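Pollen-specific leucine-rich repeat extensin-like protein 1 (Arabidopsis thaliana, PDB 6TME) probably binds RALF signalling peptides through its leucine-rich repeats in the pollen cell wall, contributing to control of pollen tube growth. Local coordinates at residues Q52-A57 with G106-E111; I97-A102 with N126-V131; E183-D188 with E205-S210. All blocks are in the same frame, centred on the assembly; numbering follows the deposited sequence.

Interaction 1: Q52-A57 with G106-E111; sequences QAWKKA and GYLPPE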
loop_
_atom_site.group_PDB
_atom_site.type_symbol
_atom_site.label_atom_id
_atom_site.label_comp_id
_atom_site.label_asym_id
_atom_site.label_seq_id
_atom_site.Cartn_x
_atom_site.Cartn_y
_atom_site.Cartn_z
ATOM N N GLN A 52 -18.092 14.171 20.794
ATOM C CA GLN A 52 -19.334 14.899 20.540
ATOM C C GLN A 52 -19.162 15.915 19.411
ATOM O O GLN A 52 -20.097 16.132 18.629
ATOM C CB GLN A 52 -19.849 15.596 21.814
ATOM C CG GLN A 52 -20.452 14.660 22.888
ATOM C CD GLN A 52 -21.598 13.818 22.345
ATOM O OE1 GLN A 52 -22.408 14.305 21.569
ATOM N NE2 GLN A 52 -21.667 12.553 22.750
ATOM N N ALA A 53 -17.989 16.560 19.312
ATOM C CA ALA A 53 -17.760 17.433 18.162
ATOM C C ALA A 53 -17.767 16.627 16.865
ATOM O O ALA A 53 -18.247 17.112 15.835
ATOM C CB ALA A 53 -16.446 18.195 18.315
ATOM N N TRP A 54 -17.284 15.382 16.906
ATOM C CA TRP A 54 -17.262 14.546 15.706
ATOM C C TRP A 54 -18.673 14.124 15.305
ATOM O O TRP A 54 -19.057 14.231 14.130
ATOM C CB TRP A 54 -16.367 13.325 15.937
ATOM C CG TRP A 54 -15.847 12.692 14.678
ATOM C CD1 TRP A 54 -15.974 13.168 13.397
ATOM C CD2 TRP A 54 -15.119 11.460 14.576
ATOM N NE1 TRP A 54 -15.380 12.303 12.513
ATOM C CE2 TRP A 54 -14.840 11.251 13.207
ATOM C CE3 TRP A 54 -14.689 10.503 15.509
ATOM C CZ2 TRP A 54 -14.147 10.126 12.747
ATOM C CZ3 TRP A 54 -13.990 9.390 15.056
ATOM C CH2 TRP A 54 -13.724 9.208 13.686
ATOM N N LYS A 55 -19.466 13.668 16.278
ATOM C CA LYS A 55 -20.850 13.274 16.023
ATOM C C LYS A 55 -21.681 14.425 15.455
ATOM O O LYS A 55 -22.561 14.203 14.615
ATOM C CB LYS A 55 -21.474 12.747 17.313
ATOM C CG LYS A 55 -22.928 12.286 17.203
ATOM C CD LYS A 55 -23.476 11.935 18.588
ATOM C CE LYS A 55 -24.829 11.203 18.518
ATOM N NZ LYS A 55 -25.373 10.996 19.914
ATOM N N LYS A 56 -21.439 15.661 15.908
ATOM C CA LYS A 56 -22.111 16.803 15.279
ATOM C C LYS A 56 -21.817 16.878 13.784
ATOM O O LYS A 56 -22.687 17.279 13.004
ATOM C CB LYS A 56 -21.705 18.118 15.941
ATOM C CG LYS A 56 -22.339 18.369 17.291
ATOM C CD LYS A 56 -21.994 19.789 17.751
ATOM C CE LYS A 56 -22.642 20.149 19.085
ATOM N NZ LYS A 56 -22.352 21.578 19.433
ATOM N N ALA A 57 -20.616 16.472 13.362
ATOM C CA ALA A 57 -20.257 16.465 11.945
ATOM C C ALA A 57 -20.742 15.232 11.194
ATOM O O ALA A 57 -20.470 15.133 10.004
ATOM C CB ALA A 57 -18.741 16.582 11.778
ATOM N N GLY A 106 -19.208 12.277 6.871
ATOM C CA GLY A 106 -18.948 13.460 7.671
ATOM C C GLY A 106 -17.574 13.989 7.305
ATOM O O GLY A 106 -17.107 13.819 6.187
ATOM N N TYR A 107 -16.935 14.638 8.272
ATOM C CA TYR A 107 -15.557 15.068 8.142
ATOM C C TYR A 107 -14.899 14.944 9.509
ATOM O O TYR A 107 -15.558 14.636 10.505
ATOM C CB TYR A 107 -15.461 16.500 7.612
ATOM C CG TYR A 107 -15.999 17.569 8.542
ATOM C CD1 TYR A 107 -17.365 17.793 8.658
ATOM C CD2 TYR A 107 -15.134 18.372 9.287
ATOM C CE1 TYR A 107 -17.865 18.794 9.468
ATOM C CE2 TYR A 107 -15.621 19.371 10.117
ATOM C CZ TYR A 107 -16.994 19.577 10.199
ATOM O OH TYR A 107 -17.507 20.558 11.025
ATOM N N LEU A 108 -13.582 15.166 9.557
ATOM C CA LEU A 108 -12.862 15.038 10.816
ATOM C C LEU A 108 -12.585 16.430 11.360
ATOM O O LEU A 108 -11.760 17.155 10.785
ATOM C CB LEU A 108 -11.548 14.263 10.658
ATOM C CG LEU A 108 -11.402 12.933 9.896
ATOM C CD1 LEU A 108 -9.999 12.333 10.143
ATOM C CD2 LEU A 108 -12.470 11.925 10.248
ATOM N N PRO A 109 -13.216 16.831 12.458
ATOM C CA PRO A 109 -13.071 18.201 12.943
ATOM C C PRO A 109 -11.770 18.383 13.703
ATOM O O PRO A 109 -11.186 17.405 14.197
ATOM C CB PRO A 109 -14.297 18.384 13.856
ATOM C CG PRO A 109 -14.613 17.000 14.340
ATOM C CD PRO A 109 -14.209 16.055 13.219
ATOM N N PRO A 110 -11.290 19.624 13.818
ATOM C CA PRO A 110 -10.065 19.888 14.591
ATOM C C PRO A 110 -10.093 19.324 15.984
ATOM O O PRO A 110 -9.037 18.964 16.517
ATOM C CB PRO A 110 -10.007 21.421 14.641
ATOM C CG PRO A 110 -10.804 21.863 13.474
ATOM C CD PRO A 110 -11.902 20.868 13.321
ATOM N N GLU A 111 -11.280 19.227 16.589
ATOM C CA GLU A 111 -11.385 18.812 17.984
ATOM C C GLU A 111 -10.884 17.388 18.199
ATOM O O GLU A 111 -10.518 17.038 19.327
ATOM C CB GLU A 111 -12.839 18.946 18.471
ATOM C CG GLU A 111 -13.294 20.372 18.744
ATOM C CD GLU A 111 -13.557 21.195 17.474
ATOM O OE1 GLU A 111 -13.522 20.641 16.349
ATOM O OE2 GLU A 111 -13.793 22.418 17.610
#

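Interaction 2: I97-A102 with N126-V131; sequences IDLNHA and NRFCGV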
loop_
_atom_site.group_PDB
_atom_site.type_symbol
_atom_site.label_atom_id
_atom_site.label_comp_id
_atom_site.label_asym_id
_atom_site.label_seq_id
_atom_site.Cartn_x
_atom_site.Cartn_y
_atom_site.Cartn_z
ATOM N N ILE A 97 -9.737 4.088 17.918
ATOM C CA ILE A 97 -10.974 4.371 17.227
ATOM C C ILE A 97 -11.040 3.393 16.069
ATOM O O ILE A 97 -10.051 3.211 15.359
ATOM C CB ILE A 97 -11.004 5.823 16.733
ATOM C CG1 ILE A 97 -10.919 6.775 17.928
ATOM C CG2 ILE A 97 -12.209 6.040 15.837
ATOM C CD1 ILE A 97 -12.208 6.905 18.704
ATOM N N ASP A 98 -12.172 2.720 15.916
ATOM C CA ASP A 98 -12.327 1.771 14.823
ATOM C C ASP A 98 -13.782 1.821 14.381
ATOM O O ASP A 98 -14.647 1.256 15.046
ATOM C CB ASP A 98 -11.910 0.364 15.206
ATOM C CG ASP A 98 -11.821 -0.570 13.997
ATOM O OD1 ASP A 98 -12.481 -0.303 12.957
ATOM O OD2 ASP A 98 -11.071 -1.573 14.080
ATOM N N LEU A 99 -14.014 2.481 13.241
ATOM C CA LEU A 99 -15.302 2.599 12.574
ATOM C C LEU A 99 -15.280 1.940 11.189
ATOM O O LEU A 99 -16.059 2.319 10.308
ATOM C CB LEU A 99 -15.694 4.077 12.457
ATOM C CG LEU A 99 -15.779 4.827 13.796
ATOM C CD1 LEU A 99 -15.944 6.367 13.620
ATOM C CD2 LEU A 99 -16.917 4.239 14.645
ATOM N N ASN A 100 -14.388 0.966 10.977
ATOM C CA ASN A 100 -14.278 0.306 9.679
ATOM C C ASN A 100 -15.642 -0.136 9.180
ATOM O O ASN A 100 -16.406 -0.771 9.910
ATOM C CB ASN A 100 -13.341 -0.905 9.745
ATOM C CG ASN A 100 -11.895 -0.521 9.701
ATOM O OD1 ASN A 100 -11.551 0.640 9.474
ATOM N ND2 ASN A 100 -11.029 -1.486 9.933
ATOM N N HIS A 101 -15.958 0.261 7.943
ATOM C CA HIS A 101 -17.162 -0.158 7.228
ATOM C C HIS A 101 -18.448 0.469 7.752
ATOM O O HIS A 101 -19.533 -0.023 7.426
ATOM C CB HIS A 101 -17.308 -1.677 7.242
ATOM C CG HIS A 101 -16.187 -2.380 6.553
ATOM N ND1 HIS A 101 -15.133 -2.945 7.237
ATOM C CD2 HIS A 101 -15.935 -2.576 5.239
ATOM C CE1 HIS A 101 -14.289 -3.481 6.373
ATOM N NE2 HIS A 101 -14.751 -3.268 5.154
ATOM N N ALA A 102 -18.375 1.536 8.566
ATOM C CA ALA A 102 -19.613 2.178 9.013
ATOM C C ALA A 102 -20.234 3.102 7.961
ATOM O O ALA A 102 -21.364 3.550 8.155
ATOM C CB ALA A 102 -19.378 2.947 10.316
ATOM N N ASN A 126 -15.575 4.473 4.969
ATOM C CA ASN A 126 -16.571 5.457 5.373
ATOM C C ASN A 126 -16.672 6.495 4.266
ATOM O O ASN A 126 -16.055 6.364 3.207
ATOM C CB ASN A 126 -16.218 6.082 6.721
ATOM C CG ASN A 126 -16.564 5.167 7.885
ATOM O OD1 ASN A 126 -17.709 5.152 8.367
ATOM N ND2 ASN A 126 -15.595 4.373 8.317
ATOM N N ARG A 127 -17.448 7.539 4.507
ATOM C CA ARG A 127 -17.498 8.621 3.534
ATOM C C ARG A 127 -17.031 9.907 4.187
ATOM O O ARG A 127 -17.706 10.941 4.108
ATOM C CB ARG A 127 -18.907 8.759 2.961
ATOM C CG ARG A 127 -19.268 7.608 2.021
ATOM C CD ARG A 127 -20.755 7.564 1.739
ATOM N NE ARG A 127 -21.492 7.468 2.996
ATOM C CZ ARG A 127 -22.791 7.698 3.107
ATOM N NH1 ARG A 127 -23.477 8.046 2.030
ATOM N NH2 ARG A 127 -23.391 7.594 4.293
ATOM N N PHE A 128 -15.889 9.839 4.861
ATOM C CA PHE A 128 -15.334 11.019 5.498
ATOM C C PHE A 128 -14.694 11.902 4.438
ATOM O O PHE A 128 -13.884 11.444 3.627
ATOM C CB PHE A 128 -14.341 10.636 6.596
ATOM C CG PHE A 128 -15.013 10.110 7.848
ATOM C CD1 PHE A 128 -15.944 10.894 8.533
ATOM C CD2 PHE A 128 -14.748 8.814 8.317
ATOM C CE1 PHE A 128 -16.603 10.402 9.683
ATOM C CE2 PHE A 128 -15.379 8.321 9.465
ATOM C CZ PHE A 128 -16.316 9.118 10.152
ATOM N N CYS A 129 -15.060 13.169 4.448
ATOM C CA CYS A 129 -14.743 14.042 3.342
ATOM C C CYS A 129 -13.851 15.185 3.805
ATOM O O CYS A 129 -13.806 15.541 4.986
ATOM C CB CYS A 129 -16.035 14.571 2.714
ATOM N N GLY A 130 -13.141 15.766 2.853
ATOM C CA GLY A 130 -12.347 16.934 3.152
ATOM C C GLY A 130 -10.905 16.580 3.414
ATOM O O GLY A 130 -10.348 15.727 2.726
ATOM N N VAL A 131 -10.289 17.222 4.407
ATOM C CA VAL A 131 -8.873 17.043 4.668
ATOM C C VAL A 131 -8.677 16.473 6.073
ATOM O O VAL A 131 -9.586 16.459 6.899
ATOM C CB VAL A 131 -8.106 18.362 4.503
ATOM C CG1 VAL A 131 -8.331 18.923 3.103
ATOM C CG2 VAL A 131 -8.563 19.343 5.558
#

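Interaction 3: E183-D188 with E205-S210; sequences EIFDKD and ETIGKS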
loop_
_atom_site.group_PDB
_atom_site.type_symbol
_atom_site.label_atom_id
_atom_site.label_comp_id
_atom_site.label_asym_id
_atom_site.label_seq_id
_atom_site.Cartn_x
_atom_site.Cartn_y
_atom_site.Cartn_z
ATOM N N GLU A 183 10.086 13.004 2.049
ATOM C CA GLU A 183 10.443 12.638 3.412
ATOM C C GLU A 183 9.592 11.497 3.970
ATOM O O GLU A 183 9.968 10.933 5.000
ATOM C CB GLU A 183 10.357 13.878 4.316
ATOM C CG GLU A 183 9.022 14.621 4.301
ATOM C CD GLU A 183 8.957 15.742 3.259
ATOM O OE1 GLU A 183 9.657 15.650 2.228
ATOM O OE2 GLU A 183 8.204 16.722 3.477
ATOM N N ILE A 184 8.482 11.122 3.312
ATOM C CA ILE A 184 7.655 10.017 3.801
ATOM C C ILE A 184 8.465 8.728 3.914
ATOM O O ILE A 184 8.210 7.908 4.804
ATOM C CB ILE A 184 6.408 9.807 2.909
ATOM C CG1 ILE A 184 5.421 8.845 3.570
ATOM C CG2 ILE A 184 6.789 9.150 1.603
ATOM C CD1 ILE A 184 4.759 9.386 4.807
ATOM N N PHE A 185 9.455 8.527 3.039
ATOM C CA PHE A 185 10.268 7.317 3.113
ATOM C C PHE A 185 11.364 7.400 4.171
ATOM O O PHE A 185 12.046 6.392 4.408
ATOM C CB PHE A 185 10.837 6.986 1.718
ATOM C CG PHE A 185 9.762 6.642 0.730
ATOM C CD1 PHE A 185 9.017 5.482 0.887
ATOM C CD2 PHE A 185 9.423 7.515 -0.286
ATOM C CE1 PHE A 185 7.978 5.171 0.021
ATOM C CE2 PHE A 185 8.389 7.211 -1.153
ATOM C CZ PHE A 185 7.666 6.030 -0.994
ATOM N N ASP A 186 11.526 8.560 4.829
ATOM C CA ASP A 186 12.433 8.683 5.972
ATOM C C ASP A 186 11.803 8.185 7.273
ATOM O O ASP A 186 12.533 7.785 8.184
ATOM C CB ASP A 186 12.876 10.138 6.174
ATOM C CG ASP A 186 13.516 10.749 4.939
ATOM O OD1 ASP A 186 14.304 10.060 4.256
ATOM O OD2 ASP A 186 13.213 11.930 4.648
ATOM N N LYS A 187 10.475 8.240 7.407
ATOM C CA LYS A 187 9.832 7.631 8.572
ATOM C C LYS A 187 10.087 6.124 8.575
ATOM O O LYS A 187 10.312 5.512 7.525
ATOM C CB LYS A 187 8.325 7.891 8.559
ATOM C CG LYS A 187 7.893 9.315 8.240
ATOM C CD LYS A 187 7.998 10.196 9.460
ATOM C CE LYS A 187 6.921 9.868 10.490
ATOM N NZ LYS A 187 7.385 10.248 11.846
ATOM N N ASP A 188 10.040 5.507 9.757
ATOM C CA ASP A 188 10.210 4.050 9.800
ATOM C C ASP A 188 8.857 3.332 9.684
ATOM O O ASP A 188 8.422 2.576 10.534
ATOM C CB ASP A 188 11.017 3.629 11.031
ATOM C CG ASP A 188 10.290 3.841 12.361
ATOM O OD1 ASP A 188 10.950 3.617 13.401
ATOM O OD2 ASP A 188 9.099 4.224 12.398
ATOM N N GLU A 205 13.495 10.132 -4.885
ATOM C CA GLU A 205 14.798 9.493 -4.758
ATOM C C GLU A 205 15.012 8.885 -3.378
ATOM O O GLU A 205 15.882 8.021 -3.220
ATOM C CB GLU A 205 15.908 10.506 -5.056
ATOM C CG GLU A 205 15.941 10.960 -6.520
ATOM C CD GLU A 205 16.450 9.868 -7.453
ATOM O OE1 GLU A 205 17.165 8.959 -6.966
ATOM O OE2 GLU A 205 16.135 9.919 -8.668
ATOM N N THR A 206 14.239 9.317 -2.378
ATOM C CA THR A 206 14.388 8.841 -1.011
ATOM C C THR A 206 13.837 7.440 -0.795
ATOM O O THR A 206 14.027 6.884 0.294
ATOM C CB THR A 206 13.663 9.787 -0.068
ATOM O OG1 THR A 206 12.332 9.967 -0.563
ATOM C CG2 THR A 206 14.374 11.131 -0.010
ATOM N N ILE A 207 13.157 6.863 -1.790
ATOM C CA ILE A 207 12.528 5.557 -1.605
ATOM C C ILE A 207 13.498 4.526 -1.034
ATOM O O ILE A 207 13.093 3.645 -0.262
ATOM C CB ILE A 207 11.921 5.082 -2.931
ATOM C CG1 ILE A 207 11.027 3.881 -2.684
ATOM C CG2 ILE A 207 13.021 4.742 -3.947
ATOM C CD1 ILE A 207 10.278 3.462 -3.911
ATOM N N GLY A 208 14.790 4.622 -1.377
ATOM C CA GLY A 208 15.754 3.663 -0.865
ATOM C C GLY A 208 15.944 3.714 0.632
ATOM O O GLY A 208 16.511 2.774 1.215
ATOM N N LYS A 209 15.496 4.799 1.275
ATOM C CA LYS A 209 15.591 4.897 2.725
ATOM C C LYS A 209 14.506 4.097 3.432
ATOM O O LYS A 209 14.660 3.796 4.615
ATOM C CB LYS A 209 15.519 6.362 3.179
ATOM C CG LYS A 209 16.676 7.261 2.707
ATOM C CD LYS A 209 17.960 6.993 3.470
ATOM C CE LYS A 209 19.046 8.010 3.131
ATOM N NZ LYS A 209 20.368 7.601 3.706
ATOM N N SER A 210 13.433 3.717 2.737
ATOM C CA SER A 210 12.287 3.144 3.432
ATOM C C SER A 210 12.627 1.778 4.012
ATOM O O SER A 210 13.404 1.009 3.442
ATOM C CB SER A 210 11.068 3.037 2.507
ATOM O OG SER A 210 10.998 1.783 1.844
#

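Interaction 1: Q52-A57 with G106-E111
Trp54 reaches from helix 43-56 into the loop of 106-111, where its indole meets Tyr107, Leu108 and Pro109 one after another. Beyond CB, CG stands anti to the backbone N (chi1 -158°) and already approaches Pro109 CD. At the next atom the packing tightens, Trp54 CD1 lying 3.4 Å from Pro109 CD, with the two side chains crossing at about a right angle. Trp54 NE1 comes 3.1 Å from Tyr107 O, which sits near the ring plane, but the bond is bent (121° at the hydrogen) and weak. Farther out, CE2 and CZ2 run beside the Leu108 side chain, Trp54 CZ2 lying 3.5 Å from Leu108 CD2. The helix forms part of the N-terminal cap of the leucine-rich repeat solenoid, and Phe58 and Phe128 bring further rings to the indole. A serine in place of Trp54 would probably leave Tyr107 O without this N-H and open a gap beside Leu108 and Pro109. Small residues suit the flanks. Ala53 CB lies 3.7 Å from Glu111 CB, while Ala57 CB rests 3.3 Å from Tyr107 CE1. Gly106 brings its CA 3.2 Å from Ala57 O, and any CB there would clash with that oxygen.

Interaction 2: I97-A102 with N126-V131
Asn126 presents its amide to the turn at Leu99-Ala102, and here the contact is tight and polar. Its CG stands anti to its own carbonyl carbon (chi1 -78°), and the amide end comes nearer to the turn than the CB does. Asn126 ND2 gives Leu99 O a nearly straight bond of 2.9 Å (172° at the hydrogen). The oxygen lies close to the amide plane of Asn126, whereas ND2 stands well above the carbonyl plane of Leu99 (53° out of it). Ala102 N comes to Leu99 O from the opposite face at 3.0 Å, closing a type II turn, so two donors grip one buried acceptor. Asn126 OD1 packs 3.4 Å from Ala102 CB and also accepts from Ile104 N, while ND2 has a second acceptor in Val123 O. One repeat on, Asn150 OD1 likewise accepts from a backbone N-H, that of Phe128. This is the asparagine ladder of leucine-rich repeats, in which buried amides satisfy backbone groups where the chain turns.

The apolar part is looser: Leu99 CD1 approaches the edge of the Phe128 ring no nearer than 4.4 Å, at Phe128 CZ. Away from Asn126, the turn meets another protein chain. Asp98 OD1 holds Asn100 N at 3.0 Å in an Asx turn, and Asn100 OD1 accepts from Asn124 N. Asp98 OD2 and His101 NE2 bond to the backbone of the other protein, and Asn100 ND2 bonds to one of its aromatic side chains. Asparagine suits the place of Asn126 because donor and acceptor sit on one small flat group. The chemistry implies a division of labour: the inward amide probably steadies the turn and so may hold the outward polar groups where the other chain meets them.

Interaction 3: E183-D188 with E205-S210
Phe185 points its CB toward 205-210, with CG anti to its own carbonyl carbon (chi1 -65°), while Thr206 holds OG1 between its backbone N and carbonyl carbon (chi1 51°); Thr206 OG1 meets the ring edge 3.8 Å from Phe185 CD2. That hydroxyl also bonds to Pro182 O, so threonine suits a place that is both polar and pressed against an aromatic rim. Over one face lies Ile207, its CA 4.2 Å from the Phe185 ring centroid in a CH-pi contact and its CG1 above the ring centre. Ile184 CG2 covers the opposite face, nearer the rim, so the flat phenyl is sandwiched between branched aliphatic groups. Ser210 is small enough to bring CB within 3.6 Å of Phe185 CD1, and its CA makes a CA-H...O contact of 3.4 Å with Phe185 O. Toward the surface Asp186 and Lys209 cross obliquely, but Asp186 OD1 and Lys209 NZ stay 6.6 Å apart. The two short 3-10 segments belong to successive coils of the solenoid, the first between strands 175-178 and 191-193, the second between 198-201 and 214-216; Ile184 continues the packing back to Phe156 and Leu161, and Ser210 carries it forward to Met233.

Interactions 1 and 2 are neighbours at the N-terminal end of the solenoid, their centres about 11 Å apart. They share the core around Trp54, whose ring packs on Phe128 and Leu99, and a probable backbone bond joins Gly106 O to Cys129 N. Interaction 2 is the buried one and the most polar, resting on a side-chain amide; interaction 1 is partly buried and mainly apolar, with one weak bond. Interaction 3 lies about 32 Å from interaction 1 and about 27 Å from interaction 2, centre to centre. Also partly buried, it joins loops of successive coils by packing around a phenyl ring, with CH-pi and CA-H...O contacts but no conventional hydrogen bond between its segments.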